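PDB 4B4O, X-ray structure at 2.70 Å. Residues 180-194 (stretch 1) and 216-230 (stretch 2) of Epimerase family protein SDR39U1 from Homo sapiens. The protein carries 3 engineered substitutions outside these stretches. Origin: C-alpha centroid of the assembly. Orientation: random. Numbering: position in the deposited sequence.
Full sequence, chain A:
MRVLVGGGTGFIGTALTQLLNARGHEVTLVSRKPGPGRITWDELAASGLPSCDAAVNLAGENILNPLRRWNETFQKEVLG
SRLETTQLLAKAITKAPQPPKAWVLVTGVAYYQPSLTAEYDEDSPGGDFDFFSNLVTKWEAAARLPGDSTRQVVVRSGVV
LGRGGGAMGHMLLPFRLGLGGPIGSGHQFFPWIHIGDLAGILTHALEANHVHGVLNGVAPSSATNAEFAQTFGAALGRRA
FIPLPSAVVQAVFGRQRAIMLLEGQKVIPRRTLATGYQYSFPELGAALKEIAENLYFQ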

ATOM      1  N   GLY A 180      -5.557   1.278 -23.545  1.00 16.21           N
ATOM      2  CA  GLY A 180      -5.365   2.182 -22.425  1.00 15.50           C
ATOM      3  C   GLY A 180      -5.883   3.602 -22.661  1.00 15.50           C
ATOM      4  O   GLY A 180      -6.232   3.973 -23.785  1.00 15.94           O
ATOM      5  N   GLY A 181      -5.958   4.373 -21.578  1.00 15.13           N
ATOM      6  CA  GLY A 181      -6.344   5.767 -21.637  1.00 15.25           C
ATOM      7  C   GLY A 181      -6.767   6.329 -20.295  1.00 15.19           C
ATOM      8  O   GLY A 181      -6.716   5.642 -19.260  1.00 14.96           O
ATOM      9  N   PRO A 182      -7.203   7.596 -20.286  1.00 15.54           N
ATOM     10  CA  PRO A 182      -7.611   8.231 -19.031  1.00 15.65           C
ATOM     11  C   PRO A 182      -8.872   7.648 -18.442  1.00 16.42           C
ATOM     12  O   PRO A 182      -9.748   7.195 -19.175  1.00 17.23           O
ATOM     13  CB  PRO A 182      -7.828   9.691 -19.433  1.00 16.18           C
ATOM     14  CG  PRO A 182      -8.075   9.657 -20.888  1.00 16.65           C
ATOM     15  CD  PRO A 182      -7.191   8.560 -21.404  1.00 15.93           C
ATOM     16  N   ILE A 183      -8.943   7.659 -17.112  1.00 16.29           N
ATOM     17  CA  ILE A 183     -10.129   7.253 -16.363  1.00 17.19           C
ATOM     18  C   ILE A 183     -10.929   8.496 -15.984  1.00 18.06           C
ATOM     19  O   ILE A 183     -10.432   9.348 -15.267  1.00 17.70           O
ATOM     20  CB  ILE A 183      -9.748   6.515 -15.068  1.00 16.71           C
ATOM     21  CG1 ILE A 183      -8.796   5.353 -15.366  1.00 15.96           C
ATOM     22  CG2 ILE A 183     -10.987   6.027 -14.359  1.00 17.84           C
ATOM     23  CD1 ILE A 183      -8.222   4.737 -14.113  1.00 15.48           C
ATOM     24  N   GLY A 184     -12.167   8.605 -16.461  1.00 19.38           N
ATOM     25  CA  GLY A 184     -12.988   9.783 -16.185  1.00 20.52           C
ATOM     26  C   GLY A 184     -12.493  11.019 -16.936  1.00 20.42           C
ATOM     27  O   GLY A 184     -12.179  10.943 -18.121  1.00 20.20           O
ATOM     28  N   SER A 185     -12.383  12.142 -16.241  1.00 20.68           N
ATOM     29  CA  SER A 185     -11.829  13.361 -16.835  1.00 20.74           C
ATOM     30  C   SER A 185     -10.322  13.257 -17.047  1.00 19.23           C
ATOM     31  O   SER A 185      -9.781  13.898 -17.930  1.00 19.22           O
ATOM     32  CB  SER A 185     -12.090  14.573 -15.938  1.00 21.62           C
ATOM     33  OG  SER A 185     -11.392  14.471 -14.702  1.00 20.74           O
ATOM     34  N   GLY A 186      -9.660  12.451 -16.219  1.00 18.15           N
ATOM     35  CA  GLY A 186      -8.213  12.330 -16.242  1.00 16.92           C
ATOM     36  C   GLY A 186      -7.522  13.408 -15.441  1.00 16.86           C
ATOM     37  O   GLY A 186      -6.314  13.347 -15.220  1.00 16.01           O
ATOM     38  N   HIS A 187      -8.289  14.385 -14.978  1.00 17.94           N
ATOM     39  CA  HIS A 187      -7.716  15.500 -14.223  1.00 18.17           C
ATOM     40  C   HIS A 187      -7.352  15.179 -12.814  1.00 17.62           C
ATOM     41  O   HIS A 187      -6.574  15.906 -12.215  1.00 17.57           O
ATOM     42  CB  HIS A 187      -8.657  16.699 -14.265  1.00 19.77           C
ATOM     43  CG  HIS A 187      -8.622  17.410 -15.598  1.00 20.43           C
ATOM     44  ND1 HIS A 187      -9.676  17.498 -16.419  1.00 21.47           N
ATOM     45  CD2 HIS A 187      -7.560  18.017 -16.257  1.00 20.23           C
ATOM     46  CE1 HIS A 187      -9.321  18.173 -17.534  1.00 21.90           C
ATOM     47  NE2 HIS A 187      -8.026  18.495 -17.426  1.00 21.16           N
ATOM     48  N   GLN A 188      -7.901  14.097 -12.286  1.00 17.33           N
ATOM     49  CA  GLN A 188      -7.706  13.732 -10.891  1.00 16.98           C
ATOM     50  C   GLN A 188      -6.248  13.377 -10.566  1.00 15.78           C
ATOM     51  O   GLN A 188      -5.520  12.848 -11.396  1.00 15.07           O
ATOM     52  CB  GLN A 188      -8.632  12.583 -10.497  1.00 17.14           C
ATOM     53  CG  GLN A 188      -8.330  11.220 -11.118  1.00 16.31           C
ATOM     54  CD  GLN A 188      -8.921  11.007 -12.496  1.00 16.72           C
ATOM     55  OE1 GLN A 188      -9.215  11.957 -13.238  1.00 17.35           O
ATOM     56  NE2 GLN A 188      -9.067   9.734 -12.859  1.00 16.46           N
ATOM     57  N   PHE A 189      -5.816  13.721  -9.363  1.00 15.73           N
ATOM     58  CA  PHE A 189      -4.477  13.399  -8.926  1.00 14.83           C
ATOM     59  C   PHE A 189      -4.303  11.882  -8.847  1.00 14.04           C
ATOM     60  O   PHE A 189      -5.233  11.129  -8.493  1.00 14.27           O
ATOM     61  CB  PHE A 189      -4.145  14.046  -7.588  1.00 15.10           C
ATOM     62  CG  PHE A 189      -4.048  15.542  -7.645  1.00 15.98           C
ATOM     63  CD1 PHE A 189      -3.022  16.170  -8.352  1.00 15.93           C
ATOM     64  CD2 PHE A 189      -4.977  16.330  -6.984  1.00 17.08           C
ATOM     65  CE1 PHE A 189      -2.933  17.549  -8.413  1.00 16.97           C
ATOM     66  CE2 PHE A 189      -4.897  17.711  -7.048  1.00 18.12           C
ATOM     67  CZ  PHE A 189      -3.870  18.321  -7.755  1.00 18.07           C
ATOM     68  N   PHE A 190      -3.103  11.446  -9.206  1.00 13.32           N
ATOM     69  CA  PHE A 190      -2.751  10.049  -9.232  1.00 12.73           C
ATOM     70  C   PHE A 190      -1.574   9.830  -8.269  1.00 12.32           C
ATOM     71  O   PHE A 190      -0.418   9.886  -8.686  1.00 12.05           O
ATOM     72  CB  PHE A 190      -2.387   9.672 -10.663  1.00 12.48           C
ATOM     73  CG  PHE A 190      -2.232   8.208 -10.892  1.00 12.15           C
ATOM     74  CD1 PHE A 190      -3.350   7.389 -10.967  1.00 12.47           C
ATOM     75  CD2 PHE A 190      -0.984   7.652 -11.071  1.00 11.75           C
ATOM     76  CE1 PHE A 190      -3.218   6.025 -11.165  1.00 12.38           C
ATOM     77  CE2 PHE A 190      -0.834   6.294 -11.295  1.00 11.66           C
ATOM     78  CZ  PHE A 190      -1.953   5.476 -11.349  1.00 11.97           C
ATOM     79  N   PRO A 191      -1.868   9.634  -6.962  1.00 12.45           N
ATOM     80  CA  PRO A 191      -0.791   9.321  -6.012  1.00 12.17           C
ATOM     81  C   PRO A 191      -0.289   7.907  -6.274  1.00 11.81           C
ATOM     82  O   PRO A 191      -1.092   6.968  -6.266  1.00 11.92           O
ATOM     83  CB  PRO A 191      -1.479   9.399  -4.638  1.00 12.54           C
ATOM     84  CG  PRO A 191      -2.906   9.132  -4.905  1.00 12.95           C
ATOM     85  CD  PRO A 191      -3.188   9.612  -6.314  1.00 13.00           C
ATOM     86  N   TRP A 192       1.007   7.770  -6.514  1.00 11.59           N
ATOM     87  CA  TRP A 192       1.563   6.493  -6.894  1.00 11.45           C
ATOM     88  C   TRP A 192       2.910   6.333  -6.268  1.00 11.50           C
ATOM     89  O   TRP A 192       3.522   7.316  -5.835  1.00 11.61           O
ATOM     90  CB  TRP A 192       1.675   6.431  -8.411  1.00 11.37           C
ATOM     91  CG  TRP A 192       2.664   7.425  -8.938  1.00 11.41           C
ATOM     92  CD1 TRP A 192       2.440   8.730  -9.297  1.00 11.56           C
ATOM     93  CD2 TRP A 192       4.103   7.216  -9.122  1.00 11.54           C
ATOM     94  NE1 TRP A 192       3.594   9.321  -9.686  1.00 11.77           N
ATOM     95  CE2 TRP A 192       4.630   8.473  -9.604  1.00 11.79           C
ATOM     96  CE3 TRP A 192       4.972   6.137  -8.932  1.00 11.69           C
ATOM     97  CZ2 TRP A 192       5.965   8.646  -9.879  1.00 12.17           C
ATOM     98  CZ3 TRP A 192       6.319   6.317  -9.208  1.00 12.08           C
ATOM     99  CH2 TRP A 192       6.802   7.550  -9.682  1.00 12.31           C
ATOM    100  N   ILE A 193       3.402   5.099  -6.243  1.00 11.60           N
ATOM    101  CA  ILE A 193       4.775   4.804  -5.837  1.00 11.87           C
ATOM    102  C   ILE A 193       5.232   3.533  -6.546  1.00 12.13           C
ATOM    103  O   ILE A 193       4.436   2.622  -6.788  1.00 12.18           O
ATOM    104  CB  ILE A 193       4.895   4.618  -4.308  1.00 12.07           C
ATOM    105  CG1 ILE A 193       6.361   4.568  -3.873  1.00 12.50           C
ATOM    106  CG2 ILE A 193       4.154   3.361  -3.812  1.00 12.24           C
ATOM    107  CD1 ILE A 193       6.534   4.684  -2.368  1.00 12.75           C
ATOM    108  N   HIS A 194       6.505   3.487  -6.918  1.00 12.49           N
ATOM    109  CA  HIS A 194       7.073   2.285  -7.485  1.00 12.98           C
ATOM    110  C   HIS A 194       7.237   1.282  -6.376  1.00 13.44           C
ATOM    111  O   HIS A 194       7.623   1.628  -5.266  1.00 13.55           O
ATOM    112  CB  HIS A 194       8.399   2.573  -8.149  1.00 13.47           C
ATOM    113  CG  HIS A 194       8.934   1.415  -8.948  1.00 14.13           C
ATOM    114  ND1 HIS A 194       9.586   0.382  -8.380  1.00 14.91           N
ATOM    115  CD2 HIS A 194       8.874   1.137 -10.308  1.00 14.25           C
ATOM    116  CE1 HIS A 194       9.947  -0.491  -9.330  1.00 15.56           C
ATOM    117  NE2 HIS A 194       9.507  -0.032 -10.507  1.00 15.12           N
ATOM    118  N   ASN A 216       4.072   9.164   4.210  1.00 13.97           N
ATOM    119  CA  ASN A 216       3.278   9.016   2.991  1.00 13.52           C
ATOM    120  C   ASN A 216       4.077   8.224   1.999  1.00 13.16           C
ATOM    121  O   ASN A 216       5.149   8.656   1.578  1.00 13.26           O
ATOM    122  CB  ASN A 216       2.868  10.371   2.396  1.00 13.65           C
ATOM    123  CG  ASN A 216       1.707  11.013   3.132  1.00 14.12           C
ATOM    124  OD1 ASN A 216       0.840  10.322   3.686  1.00 14.20           O
ATOM    125  ND2 ASN A 216       1.680  12.343   3.146  1.00 14.62           N
ATOM    126  N   GLY A 217       3.577   7.041   1.671  1.00 12.94           N
ATOM    127  CA  GLY A 217       4.233   6.154   0.721  1.00 12.75           C
ATOM    128  C   GLY A 217       3.894   6.484  -0.725  1.00 12.38           C
ATOM    129  O   GLY A 217       3.206   5.712  -1.412  1.00 12.21           O
ATOM    130  N   VAL A 218       4.345   7.660  -1.154  1.00 12.39           N
ATOM    131  CA  VAL A 218       4.105   8.175  -2.505  1.00 12.17           C
ATOM    132  C   VAL A 218       5.384   8.761  -3.068  1.00 12.40           C
ATOM    133  O   VAL A 218       6.240   9.237  -2.303  1.00 12.82           O
ATOM    134  CB  VAL A 218       2.983   9.224  -2.539  1.00 12.25           C
ATOM    135  CG1 VAL A 218       1.699   8.563  -2.076  1.00 12.23           C
ATOM    136  CG2 VAL A 218       3.301  10.458  -1.692  1.00 12.72           C
ATOM    137  N   ALA A 219       5.540   8.665  -4.386  1.00 12.26           N
ATOM    138  CA  ALA A 219       6.665   9.297  -5.068  1.00 12.65           C
ATOM    139  C   ALA A 219       6.407  10.778  -4.967  1.00 12.97           C
ATOM    140  O   ALA A 219       5.254  11.198  -4.920  1.00 12.79           O
ATOM    141  CB  ALA A 219       6.752   8.875  -6.527  1.00 12.50           C
ATOM    142  N   PRO A 220       7.459  11.585  -4.892  1.00 13.64           N
ATOM    143  CA  PRO A 220       7.255  13.033  -4.821  1.00 14.20           C
ATOM    144  C   PRO A 220       6.922  13.527  -6.211  1.00 14.24           C
ATOM    145  O   PRO A 220       7.744  14.153  -6.865  1.00 14.90           O
ATOM    146  CB  PRO A 220       8.612  13.556  -4.347  1.00 15.10           C
ATOM    147  CG  PRO A 220       9.588  12.555  -4.891  1.00 15.09           C
ATOM    148  CD  PRO A 220       8.885  11.221  -4.917  1.00 14.16           C
ATOM    149  N   SER A 221       5.709  13.236  -6.651  1.00 13.68           N
ATOM    150  CA  SER A 221       5.291  13.514  -8.013  1.00 13.67           C
ATOM    151  C   SER A 221       3.934  14.193  -7.973  1.00 13.78           C
ATOM    152  O   SER A 221       3.233  14.132  -6.967  1.00 13.70           O
ATOM    153  CB  SER A 221       5.226  12.193  -8.795  1.00 13.02           C
ATOM    154  OG  SER A 221       4.473  12.283  -9.986  1.00 12.91           O
ATOM    155  N   SER A 222       3.581  14.848  -9.059  1.00 14.13           N
ATOM    156  CA  SER A 222       2.294  15.538  -9.169  1.00 14.48           C
ATOM    157  C   SER A 222       1.448  14.965 -10.304  1.00 14.13           C
ATOM    158  O   SER A 222       0.594  15.659 -10.849  1.00 14.66           O
ATOM    159  CB  SER A 222       2.526  17.037  -9.425  1.00 15.61           C
ATOM    160  OG  SER A 222       3.164  17.588  -8.303  1.00 16.10           O
ATOM    161  N   ALA A 223       1.698  13.716 -10.661  1.00 13.39           N
ATOM    162  CA  ALA A 223       0.997  13.110 -11.765  1.00 13.14           C
ATOM    163  C   ALA A 223      -0.501  13.248 -11.576  1.00 13.38           C
ATOM    164  O   ALA A 223      -1.014  13.107 -10.467  1.00 13.39           O
ATOM    165  CB  ALA A 223       1.366  11.639 -11.915  1.00 12.47           C
ATOM    166  N   THR A 224      -1.187  13.552 -12.682  1.00 13.75           N
ATOM    167  CA  THR A 224      -2.637  13.359 -12.787  1.00 14.06           C
ATOM    168  C   THR A 224      -2.854  12.015 -13.482  1.00 13.54           C
ATOM    169  O   THR A 224      -1.935  11.469 -14.084  1.00 13.08           O
ATOM    170  CB  THR A 224      -3.318  14.465 -13.619  1.00 15.00           C
ATOM    171  OG1 THR A 224      -2.816  14.413 -14.963  1.00 14.91           O
ATOM    172  CG2 THR A 224      -3.089  15.832 -13.002  1.00 15.77           C
ATOM    173  N   ASN A 225      -4.072  11.498 -13.422  1.00 13.82           N
ATOM    174  CA  ASN A 225      -4.408  10.280 -14.146  1.00 13.61           C
ATOM    175  C   ASN A 225      -4.191  10.391 -15.664  1.00 13.70           C
ATOM    176  O   ASN A 225      -3.728   9.440 -16.277  1.00 13.32           O
ATOM    177  CB  ASN A 225      -5.855   9.862 -13.851  1.00 14.24           C
ATOM    178  CG  ASN A 225      -6.330   8.717 -14.714  1.00 14.33           C
ATOM    179  OD1 ASN A 225      -6.728   8.917 -15.863  1.00 14.73           O
ATOM    180  ND2 ASN A 225      -6.278   7.500 -14.171  1.00 14.09           N
ATOM    181  N   ALA A 226      -4.531  11.544 -16.259  1.00 14.33           N
ATOM    182  CA  ALA A 226      -4.264  11.785 -17.689  1.00 14.53           C
ATOM    183  C   ALA A 226      -2.782  11.669 -17.968  1.00 13.97           C
ATOM    184  O   ALA A 226      -2.378  11.020 -18.939  1.00 13.79           O
ATOM    185  CB  ALA A 226      -4.756  13.146 -18.133  1.00 15.47           C
ATOM    186  N   GLU A 227      -1.957  12.270 -17.113  1.00 13.83           N
ATOM    187  CA  GLU A 227      -0.482  12.193 -17.289  1.00 13.53           C
ATOM    188  C   GLU A 227       0.042  10.751 -17.136  1.00 12.87           C
ATOM    189  O   GLU A 227       0.900  10.316 -17.889  1.00 12.81           O
ATOM    190  CB  GLU A 227       0.258  13.172 -16.344  1.00 13.75           C
ATOM    191  CG  GLU A 227       1.801  13.065 -16.354  1.00 13.64           C
ATOM    192  CD  GLU A 227       2.484  13.841 -15.205  1.00 13.91           C
ATOM    193  OE1 GLU A 227       1.861  14.851 -14.741  1.00 14.42           O
ATOM    194  OE2 GLU A 227       3.606  13.452 -14.745  1.00 13.76           O
ATOM    195  N   PHE A 228      -0.520  10.006 -16.196  1.00 12.55           N
ATOM    196  CA  PHE A 228      -0.208   8.585 -16.073  1.00 12.16           C
ATOM    197  C   PHE A 228      -0.489   7.771 -17.353  1.00 12.30           C
ATOM    198  O   PHE A 228       0.344   6.985 -17.796  1.00 12.21           O
ATOM    199  CB  PHE A 228      -0.982   7.948 -14.893  1.00 12.04           C
ATOM    200  CG  PHE A 228      -0.962   6.454 -14.910  1.00 11.93           C
ATOM    201  CD1 PHE A 228       0.169   5.776 -14.511  1.00 11.72           C
ATOM    202  CD2 PHE A 228      -2.035   5.738 -15.397  1.00 12.25           C
ATOM    203  CE1 PHE A 228       0.224   4.403 -14.562  1.00 11.84           C
ATOM    204  CE2 PHE A 228      -1.988   4.354 -15.469  1.00 12.37           C
ATOM    205  CZ  PHE A 228      -0.857   3.684 -15.044  1.00 12.17           C
ATOM    206  N   ALA A 229      -1.679   7.924 -17.910  1.00 12.64           N
ATOM    207  CA  ALA A 229      -2.055   7.162 -19.091  1.00 12.90           C
ATOM    208  C   ALA A 229      -1.118   7.479 -20.246  1.00 12.98           C
ATOM    209  O   ALA A 229      -0.650   6.583 -20.955  1.00 13.03           O
ATOM    210  CB  ALA A 229      -3.517   7.428 -19.470  1.00 13.46           C
ATOM    211  N   GLN A 230      -0.858   8.764 -20.434  1.00 13.18           N
ATOM    212  CA  GLN A 230      -0.018   9.235 -21.523  1.00 13.47           C
ATOM    213  C   GLN A 230       1.424   8.717 -21.393  1.00 13.28           C
ATOM    214  O   GLN A 230       1.974   8.173 -22.346  1.00 13.51           O
ATOM    215  CB  GLN A 230      -0.079  10.760 -21.564  1.00 13.93           C
ATOM    216  CG  GLN A 230       0.779  11.425 -22.618  1.00 14.46           C
ATOM    217  CD  GLN A 230       0.812  12.977 -22.426  1.00 15.10           C
ATOM    218  OE1 GLN A 230      -0.234  13.660 -22.409  1.00 15.52           O
ATOM    219  NE2 GLN A 230       2.038  13.531 -22.256  1.00 15.39           N
TER
HETATM  220  O   HOH W   1       1.597  11.836  -8.229  1.00  2.00           O
HETATM  221  O   HOH W   2       2.557  10.454  -5.874  1.00  2.00           O

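A segment that runs past another without forming a regular sheet must still satisfy its backbone polar groups, and this contact from SDR39U1 illustrates how main chain, side chains and water divide that work. The two segments bury 927 Å² between them, yet their backbones meet in a single beta bridge, Phe-189 with Thr-224. Two hydrogen bonds frame it: Asn-225 N donates to Gln-188 O at 2.8 Å, and Phe-190 N donates to Ala-223 O at 3.0 Å. Gln-188 O also receives a CA-H...O contact from Thr-224 CA at 3.2 Å.

The start of a helix poses the problem sharply, because its first amides have no preceding turn to supply carbonyls. Here the other stretch provides two: besides Asn-225 N, Ala-226 N donates to Gly-186 O at 2.7 Å. The next amide is met locally, Glu-227 N donating to the N-cap side chain at Thr-224 OG1 over 3.2 Å. From Phe-228 N, which reaches Thr-224 O at 2.9 Å, ordinary helical bonding takes over. Gly-186 fits this close approach: an ideal CB would lie 3.1 Å from Ala-226 CB, and its backbone angles by themselves call for glycine.

Side chains serve the turn from Ile-183 to Gly-186, a type II' turn. Ile-183 N donates to Asn-225 OD1 at 2.8 Å, nearly straight at 166°, so the helix's first residue answers a loop amide with its side chain. Ile-183 O accepts from Gln-188 NE2 at 2.8 Å and, weakly, from Gly-186 N at 3.3 Å.

Farther along, Trp-192 is engaged through both backbone and indole. Trp-192 O accepts from Ala-219 N at 2.8 Å and 174°, while Trp-192 NE1 donates to Ser-221 OG at 3.1 Å. Ser-221 OG also accepts from Ala-223 N at 3.2 Å, a bond within its own loop. Ala-219 CB sits over the indole face, 3.5 Å from the centroid of the Trp-192 six-membered ring, whereas Ser-221 OG lies at the ring's edge, where the NE1 proton can reach it.

Water completes the account. Water 2 accepts from Trp-192 N at 3.2 Å and can donate to Ala-219 O at 3.0 Å; water 1 lies 2.8 Å from Phe-190 O, in position to donate.

Apolar contacts accompany the polar ones. The rings of Phe-190 and Phe-228 form an offset stack, centroids 4.4 Å apart and planes inclined by 26°, and Pro-182 CD lies 4.3 Å from Ala-229 CB.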